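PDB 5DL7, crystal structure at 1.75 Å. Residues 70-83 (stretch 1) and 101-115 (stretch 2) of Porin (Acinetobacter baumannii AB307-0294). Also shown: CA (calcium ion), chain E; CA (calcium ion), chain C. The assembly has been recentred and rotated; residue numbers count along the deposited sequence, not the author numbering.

Stretch 1 (70-83) VDVLAMAGFNLMGS
Stretch 2 (101-115) SRDDYYGKIGITGKA

Residues 70-79 and 105-115 form neighbouring antiparallel strands, their N-to-C directions 174° apart and their axes 4.6 Å apart at closest approach. Backbone torsions are extended, with phi mostly from -98° to -167° and psi from 122° to 153°. The register pairs Val70 with Gly113 and runs, one residue at a time, to Phe78 with Tyr105. Hydrogen-bonded pairs, such as Met75 CA to Lys108 CA at 5.3 Å, alternate with closer non-hydrogen-bonded pairs, such as Ala76 CA to Gly107 CA at 4.3 Å.

In each hydrogen-bonded pair two backbone bonds close a ring. Asp71 N to Thr112 O and Thr112 N to Asp71 O are both 3.0 Å; Leu73 N to Gly110 O is 2.9 Å and Gly110 N to Leu73 O 2.8 Å; Met75 N to Lys108 O is 2.9 Å and Lys108 N to Met75 O 3.0 Å; Gly77 N to Tyr106 O is 2.7 Å and Tyr106 N to Gly77 O 2.9 Å. Beyond the last bridge, Asn79 N donates to Asp104 O at 2.8 Å. CA-H...O contacts fill the intervals, as from Val72 CA to Gly110 O at 3.4 Å.

Side chains alternate between the faces. Val70, Val72, Ala74, Ala76 and Phe78 share one with Tyr105, Ile109 and Ile111. Val72 (p) places CG2 3.8 Å from CD1 of Ile109 (t, t) and 3.9 Å from CD1 of Ile111 (m, m), a branched apolar cluster. Tyr105 (t, chi2 84°) turns its edge toward the face of Phe78 (m, chi2 77°), with centroids 5.2 Å apart and planes at 60°; Phe78 CE2 lies 3.6 Å from Tyr105 CD1. Small Ala76 borders the tyrosine edge, its CB 3.7 Å from Tyr105 OH.

The other face carries Asp71, Leu73, Met75, Tyr106, Lys108 and Thr112. Asp71 (m, chi2 -26°) receives the extended Lys114 (p, t, t, t) in a salt bridge, OD1 to NZ 2.7 Å. Met75 (m, t, m) lays CE 3.8 Å from CG of Lys108 (p, t, t, t), using the lysine's aliphatic stem. Glycine suits position 77: an ideal CB would clash with CE1 of Tyr106 (p, chi2 -57°).

At the loop end, Asn79 (t, chi2 16°) donates from ND2 to Asp104 OD1 at 2.7 Å and to Gly82 O at 3.2 Å, while its OD1 accepts Met81 N at 2.9 Å. Asp104 (m, chi2 -38°) also chelates the chain E calcium, with OD1 2.6 Å and OD2 2.7 Å from the calcium ion, joined by Arg102 O 2.5 Å from the ion.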

ATOM      1  N   VAL A  70      21.617  -8.731 -11.185  1.00 42.68           N
ATOM      2  CA  VAL A  70      20.814  -9.513 -10.212  1.00 43.52           C
ATOM      3  C   VAL A  70      20.382  -8.609  -9.087  1.00 41.90           C
ATOM      4  O   VAL A  70      21.136  -7.718  -8.686  1.00 46.40           O
ATOM      5  CB  VAL A  70      21.620 -10.730  -9.796  1.00 43.00           C
ATOM      6  CG1 VAL A  70      22.964 -10.354  -9.222  1.00 49.60           C
ATOM      7  CG2 VAL A  70      20.873 -11.477  -8.693  1.00 43.64           C
ATOM      8  N   ASP A  71      19.216  -8.799  -8.536  1.00 38.12           N
ATOM      9  CA  ASP A  71      18.755  -8.029  -7.385  1.00 37.68           C
ATOM     10  C   ASP A  71      18.291  -9.180  -6.341  1.00 40.03           C
ATOM     11  O   ASP A  71      17.959 -10.290  -6.686  1.00 35.76           O
ATOM     12  CB  ASP A  71      17.521  -7.212  -7.578  1.00 37.68           C
ATOM     13  CG  ASP A  71      17.644  -6.044  -8.688  1.00 41.00           C
ATOM     14  OD1 ASP A  71      18.799  -5.638  -8.858  1.00 43.58           O
ATOM     15  OD2 ASP A  71      16.580  -5.629  -9.364  1.00 44.59           O
ATOM     16  N   VAL A  72      18.342  -8.851  -5.086  1.00 39.18           N
ATOM     17  CA  VAL A  72      18.006  -9.782  -4.043  1.00 37.56           C
ATOM     18  C   VAL A  72      17.228  -9.020  -2.953  1.00 37.17           C
ATOM     19  O   VAL A  72      17.530  -7.825  -2.626  1.00 35.31           O
ATOM     20  CB  VAL A  72      19.166 -10.491  -3.563  1.00 38.91           C
ATOM     21  CG1 VAL A  72      20.104  -9.559  -2.908  1.00 44.73           C
ATOM     22  CG2 VAL A  72      18.871 -11.546  -2.458  1.00 41.95           C
ATOM     23  N   LEU A  73      16.229  -9.686  -2.336  1.00 32.30           N
ATOM     24  CA  LEU A  73      15.531  -9.097  -1.200  1.00 32.29           C
ATOM     25  C   LEU A  73      15.559 -10.270  -0.110  1.00 32.16           C
ATOM     26  O   LEU A  73      14.917 -11.238  -0.367  1.00 33.90           O
ATOM     27  CB  LEU A  73      14.196  -8.770  -1.573  1.00 32.14           C
ATOM     28  CG  LEU A  73      13.280  -8.125  -0.565  1.00 37.10           C
ATOM     29  CD1 LEU A  73      13.803  -6.742  -0.080  1.00 37.21           C
ATOM     30  CD2 LEU A  73      11.875  -8.104  -1.069  1.00 37.17           C
ATOM     31  N   ALA A  74      16.080 -10.080   1.027  1.00 32.08           N
ATOM     32  CA  ALA A  74      16.132 -11.115   2.107  1.00 32.00           C
ATOM     33  C   ALA A  74      15.470 -10.545   3.348  1.00 36.52           C
ATOM     34  O   ALA A  74      15.753  -9.399   3.730  1.00 35.73           O
ATOM     35  CB  ALA A  74      17.517 -11.493   2.353  1.00 36.03           C
ATOM     36  N   MET A  75      14.594 -11.345   4.031  1.00 32.96           N
ATOM     37  CA  MET A  75      13.638 -10.923   5.127  1.00 31.63           C
ATOM     38  C   MET A  75      13.711 -11.935   6.224  1.00 33.25           C
ATOM     39  O   MET A  75      13.739 -13.126   5.939  1.00 34.22           O
ATOM     40  CB  MET A  75      12.294 -10.799   4.622  1.00 29.51           C
ATOM     41  CG  MET A  75      12.103  -9.745   3.543  1.00 28.62           C
ATOM     42  SD  MET A  75      10.741  -9.897   2.452  1.00 31.32           S
ATOM     43  CE  MET A  75      11.469 -11.129   1.257  1.00 30.99           C
ATOM     44  N   ALA A  76      13.961 -11.489   7.471  1.00 32.77           N
ATOM     45  CA  ALA A  76      13.895 -12.358   8.643  1.00 33.44           C
ATOM     46  C   ALA A  76      13.067 -11.608   9.694  1.00 37.44           C
ATOM     47  O   ALA A  76      13.492 -10.539  10.099  1.00 35.51           O
ATOM     48  CB  ALA A  76      15.241 -12.707   9.103  1.00 35.83           C
ATOM     49  N   GLY A  77      12.003 -12.223  10.203  1.00 30.84           N
ATOM     50  CA  GLY A  77      11.074 -11.644  11.144  1.00 32.28           C
ATOM     51  C   GLY A  77      10.821 -12.461  12.403  1.00 31.83           C
ATOM     52  O   GLY A  77      10.936 -13.680  12.337  1.00 34.99           O
ATOM     53  N   PHE A  78      10.601 -11.785  13.516  1.00 32.90           N
ATOM     54  CA  PHE A  78      10.507 -12.384  14.852  1.00 34.35           C
ATOM     55  C   PHE A  78       9.386 -11.880  15.638  1.00 38.36           C
ATOM     56  O   PHE A  78       9.202 -10.651  15.694  1.00 34.97           O
ATOM     57  CB  PHE A  78      11.780 -12.022  15.670  1.00 37.97           C
ATOM     58  CG  PHE A  78      13.050 -12.391  14.985  1.00 38.09           C
ATOM     59  CD1 PHE A  78      13.574 -11.610  13.924  1.00 38.50           C
ATOM     60  CD2 PHE A  78      13.635 -13.557  15.296  1.00 41.38           C
ATOM     61  CE1 PHE A  78      14.721 -11.994  13.190  1.00 40.19           C
ATOM     62  CE2 PHE A  78      14.851 -13.895  14.666  1.00 44.58           C
ATOM     63  CZ  PHE A  78      15.348 -13.115  13.578  1.00 44.33           C
ATOM     64  N   ASN A  79       8.735 -12.759  16.407  1.00 35.95           N
ATOM     65  CA  ASN A  79       7.640 -12.372  17.224  1.00 36.37           C
ATOM     66  C   ASN A  79       8.284 -11.890  18.563  1.00 36.36           C
ATOM     67  O   ASN A  79       9.058 -12.585  19.154  1.00 40.49           O
ATOM     68  CB  ASN A  79       6.806 -13.641  17.477  1.00 37.61           C
ATOM     69  CG  ASN A  79       5.701 -13.431  18.435  1.00 40.21           C
ATOM     70  OD1 ASN A  79       5.270 -12.315  18.770  1.00 37.45           O
ATOM     71  ND2 ASN A  79       5.222 -14.536  18.946  1.00 40.34           N
ATOM     72  N   LEU A  80       7.805 -10.766  19.096  1.00 35.15           N
ATOM     73  CA  LEU A  80       8.296 -10.243  20.382  1.00 39.45           C
ATOM     74  C   LEU A  80       7.278 -10.416  21.485  1.00 40.93           C
ATOM     75  O   LEU A  80       7.610 -10.159  22.651  1.00 42.34           O
ATOM     76  CB  LEU A  80       8.668  -8.770  20.223  1.00 40.60           C
ATOM     77  CG  LEU A  80       9.734  -8.476  19.166  1.00 42.16           C
ATOM     78  CD1 LEU A  80       9.816  -6.975  18.925  1.00 42.44           C
ATOM     79  CD2 LEU A  80      11.047  -9.153  19.528  1.00 44.02           C
ATOM     80  N   MET A  81       6.057 -10.889  21.178  1.00 43.67           N
ATOM     81  CA  MET A  81       5.103 -11.147  22.282  1.00 46.05           C
ATOM     82  C   MET A  81       5.001 -12.549  22.802  1.00 51.21           C
ATOM     83  O   MET A  81       4.133 -12.806  23.625  1.00 53.77           O
ATOM     84  CB  MET A  81       3.689 -10.733  21.804  1.00 45.75           C
ATOM     85  CG  MET A  81       3.468  -9.263  21.715  1.00 46.86           C
ATOM     86  SD  MET A  81       1.814  -8.747  21.242  1.00 47.41           S
ATOM     87  CE  MET A  81       0.757  -9.282  22.534  1.00 48.61           C
ATOM     88  N   GLY A  82       5.778 -13.485  22.320  1.00 51.41           N
ATOM     89  CA  GLY A  82       5.645 -14.864  22.819  1.00 55.11           C
ATOM     90  C   GLY A  82       4.255 -15.464  22.536  1.00 53.77           C
ATOM     91  O   GLY A  82       3.549 -15.092  21.587  1.00 46.27           O
ATOM     92  N   SER A  83       3.777 -16.309  23.482  1.00 50.73           N
ATOM     93  CA  SER A  83       2.466 -16.954  23.278  1.00 51.12           C
ATOM     94  C   SER A  83       1.322 -16.019  23.554  1.00 50.12           C
ATOM     95  O   SER A  83       0.207 -16.291  23.188  1.00 46.59           O
ATOM     96  CB  SER A  83       2.325 -18.148  24.251  1.00 52.36           C
ATOM     97  OG  SER A  83       2.599 -17.699  25.568  1.00 57.27           O
ATOM     98  N   SER A 101      -2.276 -19.472  16.700  1.00 41.95           N
ATOM     99  CA  SER A 101      -0.917 -19.335  17.253  1.00 41.69           C
ATOM    100  C   SER A 101      -0.088 -18.635  16.120  1.00 38.70           C
ATOM    101  O   SER A 101      -0.199 -18.916  14.906  1.00 38.58           O
ATOM    102  CB  SER A 101      -0.302 -20.706  17.727  1.00 42.86           C
ATOM    103  OG  SER A 101      -0.246 -21.437  16.547  1.00 45.37           O
ATOM    104  N   ARG A 102       0.816 -17.776  16.597  1.00 38.79           N
ATOM    105  CA  ARG A 102       1.812 -17.183  15.651  1.00 35.15           C
ATOM    106  C   ARG A 102       2.968 -18.143  15.423  1.00 36.68           C
ATOM    107  O   ARG A 102       3.469 -18.663  16.396  1.00 35.71           O
ATOM    108  CB  ARG A 102       2.413 -15.947  16.334  1.00 36.19           C
ATOM    109  CG  ARG A 102       1.494 -14.777  16.033  1.00 35.87           C
ATOM    110  CD  ARG A 102       0.037 -14.859  16.486  1.00 36.18           C
ATOM    111  NE  ARG A 102      -0.609 -13.517  16.374  1.00 34.28           N
ATOM    112  CZ  ARG A 102      -1.923 -13.283  16.511  1.00 37.02           C
ATOM    113  NH1 ARG A 102      -2.798 -14.289  16.694  1.00 36.65           N
ATOM    114  NH2 ARG A 102      -2.437 -12.038  16.500  1.00 34.16           N
ATOM    115  N   ASP A 103       3.478 -18.177  14.212  1.00 33.38           N
ATOM    116  CA  ASP A 103       4.828 -18.574  14.064  1.00 36.51           C
ATOM    117  C   ASP A 103       5.783 -17.507  14.654  1.00 36.31           C
ATOM    118  O   ASP A 103       5.606 -16.361  14.319  1.00 37.02           O
ATOM    119  CB  ASP A 103       5.110 -18.757  12.604  1.00 36.72           C
ATOM    120  CG  ASP A 103       4.352 -20.023  11.974  1.00 39.19           C
ATOM    121  OD1 ASP A 103       4.054 -20.976  12.780  1.00 40.75           O
ATOM    122  OD2 ASP A 103       4.112 -20.003  10.772  1.00 42.42           O
ATOM    123  N   ASP A 104       6.789 -17.923  15.352  1.00 37.30           N
ATOM    124  CA  ASP A 104       7.640 -17.034  16.122  1.00 38.04           C
ATOM    125  C   ASP A 104       8.814 -16.442  15.327  1.00 38.94           C
ATOM    126  O   ASP A 104       9.422 -15.433  15.783  1.00 35.82           O
ATOM    127  CB  ASP A 104       8.080 -17.673  17.358  1.00 42.30           C
ATOM    128  CG  ASP A 104       6.890 -17.944  18.283  1.00 45.31           C
ATOM    129  OD1 ASP A 104       5.912 -17.135  18.404  1.00 41.51           O
ATOM    130  OD2 ASP A 104       6.827 -19.041  18.805  1.00 48.95           O
ATOM    131  N   TYR A 105       9.077 -17.041  14.154  1.00 35.11           N
ATOM    132  CA  TYR A 105      10.154 -16.725  13.305  1.00 35.31           C
ATOM    133  C   TYR A 105       9.695 -16.993  11.904  1.00 35.33           C
ATOM    134  O   TYR A 105       8.931 -17.948  11.728  1.00 34.48           O
ATOM    135  CB  TYR A 105      11.427 -17.392  13.620  1.00 37.81           C
ATOM    136  CG  TYR A 105      12.290 -17.205  12.531  1.00 40.98           C
ATOM    137  CD1 TYR A 105      13.027 -16.028  12.433  1.00 44.83           C
ATOM    138  CD2 TYR A 105      12.410 -18.160  11.504  1.00 42.24           C
ATOM    139  CE1 TYR A 105      13.893 -15.739  11.349  1.00 44.88           C
ATOM    140  CE2 TYR A 105      13.192 -17.864  10.359  1.00 41.91           C
ATOM    141  CZ  TYR A 105      13.931 -16.682  10.251  1.00 43.75           C
ATOM    142  OH  TYR A 105      14.914 -16.436   9.278  1.00 46.61           O
ATOM    143  N   TYR A 106       9.974 -16.076  10.950  1.00 30.93           N
ATOM    144  CA  TYR A 106       9.778 -16.409   9.579  1.00 31.38           C
ATOM    145  C   TYR A 106      10.759 -15.707   8.736  1.00 36.29           C
ATOM    146  O   TYR A 106      11.075 -14.459   8.979  1.00 33.92           O
ATOM    147  CB  TYR A 106       8.398 -16.176   9.058  1.00 30.45           C
ATOM    148  CG  TYR A 106       7.806 -14.712   8.891  1.00 28.96           C
ATOM    149  CD1 TYR A 106       7.737 -13.833   9.977  1.00 30.82           C
ATOM    150  CD2 TYR A 106       7.213 -14.299   7.675  1.00 29.09           C
ATOM    151  CE1 TYR A 106       7.092 -12.530   9.815  1.00 30.16           C
ATOM    152  CE2 TYR A 106       6.570 -13.018   7.484  1.00 28.40           C
ATOM    153  CZ  TYR A 106       6.555 -12.147   8.658  1.00 29.35           C
ATOM    154  OH  TYR A 106       5.868 -10.989   8.502  1.00 29.32           O
ATOM    155  N   GLY A 107      11.202 -16.403   7.685  1.00 33.72           N
ATOM    156  CA  GLY A 107      12.297 -15.919   6.849  1.00 36.50           C
ATOM    157  C   GLY A 107      11.990 -16.154   5.379  1.00 35.49           C
ATOM    158  O   GLY A 107      11.237 -17.091   5.119  1.00 36.74           O
ATOM    159  N   LYS A 108      12.494 -15.330   4.402  1.00 31.24           N
ATOM    160  CA  LYS A 108      12.156 -15.557   3.015  1.00 28.74           C
ATOM    161  C   LYS A 108      13.069 -14.725   2.120  1.00 30.98           C
ATOM    162  O   LYS A 108      13.712 -13.720   2.626  1.00 29.09           O
ATOM    163  CB  LYS A 108      10.727 -15.287   2.606  1.00 29.37           C
ATOM    164  CG  LYS A 108      10.090 -14.080   3.309  1.00 26.60           C
ATOM    165  CD  LYS A 108       8.746 -13.720   2.851  1.00 26.68           C
ATOM    166  CE  LYS A 108       8.085 -12.731   3.760  1.00 27.42           C
ATOM    167  NZ  LYS A 108       6.738 -12.352   3.338  1.00 25.29           N
ATOM    168  N   ILE A 109      13.372 -15.244   0.985  1.00 28.44           N
ATOM    169  CA  ILE A 109      14.365 -14.592   0.117  1.00 31.14           C
ATOM    170  C   ILE A 109      13.744 -14.460  -1.271  1.00 34.30           C
ATOM    171  O   ILE A 109      13.170 -15.459  -1.794  1.00 33.42           O
ATOM    172  CB  ILE A 109      15.740 -15.197   0.108  1.00 33.92           C
ATOM    173  CG1 ILE A 109      16.661 -14.494  -0.928  1.00 35.70           C
ATOM    174  CG2 ILE A 109      15.753 -16.653  -0.339  1.00 35.46           C
ATOM    175  CD1 ILE A 109      18.100 -14.811  -0.694  1.00 38.79           C
ATOM    176  N   GLY A 110      13.816 -13.287  -1.916  1.00 33.17           N
ATOM    177  CA  GLY A 110      13.508 -13.087  -3.324  1.00 34.54           C
ATOM    178  C   GLY A 110      14.652 -12.721  -4.196  1.00 31.28           C
ATOM    179  O   GLY A 110      15.533 -12.059  -3.753  1.00 35.07           O
ATOM    180  N   ILE A 111      14.784 -13.357  -5.308  1.00 32.58           N
ATOM    181  CA  ILE A 111      15.913 -13.104  -6.228  1.00 35.41           C
ATOM    182  C   ILE A 111      15.350 -12.702  -7.606  1.00 34.02           C
ATOM    183  O   ILE A 111      14.342 -13.250  -8.025  1.00 30.22           O
ATOM    184  CB  ILE A 111      16.635 -14.395  -6.518  1.00 43.11           C
ATOM    185  CG1 ILE A 111      16.891 -15.147  -5.208  1.00 56.07           C
ATOM    186  CG2 ILE A 111      17.861 -14.119  -7.287  1.00 45.85           C
ATOM    187  CD1 ILE A 111      18.176 -14.769  -4.545  1.00 54.83           C
ATOM    188  N   THR A 112      16.056 -11.829  -8.351  1.00 33.41           N
ATOM    189  CA  THR A 112      15.582 -11.370  -9.655  1.00 31.69           C
ATOM    190  C   THR A 112      16.758 -11.309 -10.583  1.00 32.55           C
ATOM    191  O   THR A 112      17.853 -10.886 -10.184  1.00 37.04           O
ATOM    192  CB  THR A 112      15.042  -9.918  -9.615  1.00 33.29           C
ATOM    193  OG1 THR A 112      14.303  -9.668  -8.445  1.00 35.87           O
ATOM    194  CG2 THR A 112      14.149  -9.618 -10.834  1.00 32.04           C
ATOM    195  N   GLY A 113      16.676 -11.866 -11.761  1.00 30.46           N
ATOM    196  CA  GLY A 113      17.708 -11.700 -12.707  1.00 31.05           C
ATOM    197  C   GLY A 113      17.204 -10.560 -13.643  1.00 29.73           C
ATOM    198  O   GLY A 113      16.026 -10.391 -13.868  1.00 31.57           O
ATOM    199  N   LYS A 114      18.181  -9.805 -14.179  1.00 32.98           N
ATOM    200  CA  LYS A 114      17.853  -8.644 -15.041  1.00 33.33           C
ATOM    201  C   LYS A 114      18.799  -8.512 -16.133  1.00 32.74           C
ATOM    202  O   LYS A 114      19.975  -8.885 -16.116  1.00 35.48           O
ATOM    203  CB  LYS A 114      17.721  -7.376 -14.160  1.00 33.37           C
ATOM    204  CG  LYS A 114      18.959  -6.990 -13.495  1.00 40.06           C
ATOM    205  CD  LYS A 114      18.679  -5.827 -12.486  1.00 41.78           C
ATOM    206  CE  LYS A 114      20.104  -5.388 -12.119  1.00 44.53           C
ATOM    207  NZ  LYS A 114      19.901  -4.415 -11.006  1.00 47.57           N
ATOM    208  N   ALA A 115      18.260  -7.984 -17.257  1.00 33.96           N
ATOM    209  CA  ALA A 115      19.006  -7.719 -18.449  1.00 36.27           C
ATOM    210  C   ALA A 115      18.626  -6.355 -19.074  1.00 35.82           C
ATOM    211  O   ALA A 115      17.474  -5.983 -19.001  1.00 34.40           O
ATOM    212  CB  ALA A 115      18.710  -8.775 -19.520  1.00 38.39           C
TER
HETATM  213 CA    CA E 504       4.118 -19.051  18.748  1.00 54.91          CA
HETATM  214 CA    CA C 502       2.917 -22.292  10.774  1.00 52.82          CA
HETATM  215  O   HOH W   1       2.884 -17.040  19.686  1.00 42.83           O
HETATM  216  O   HOH W   2       1.931 -21.030   9.070  1.00 53.38           O
HETATM  217  O   HOH W   3       4.094 -21.045  17.826  1.00 51.98           O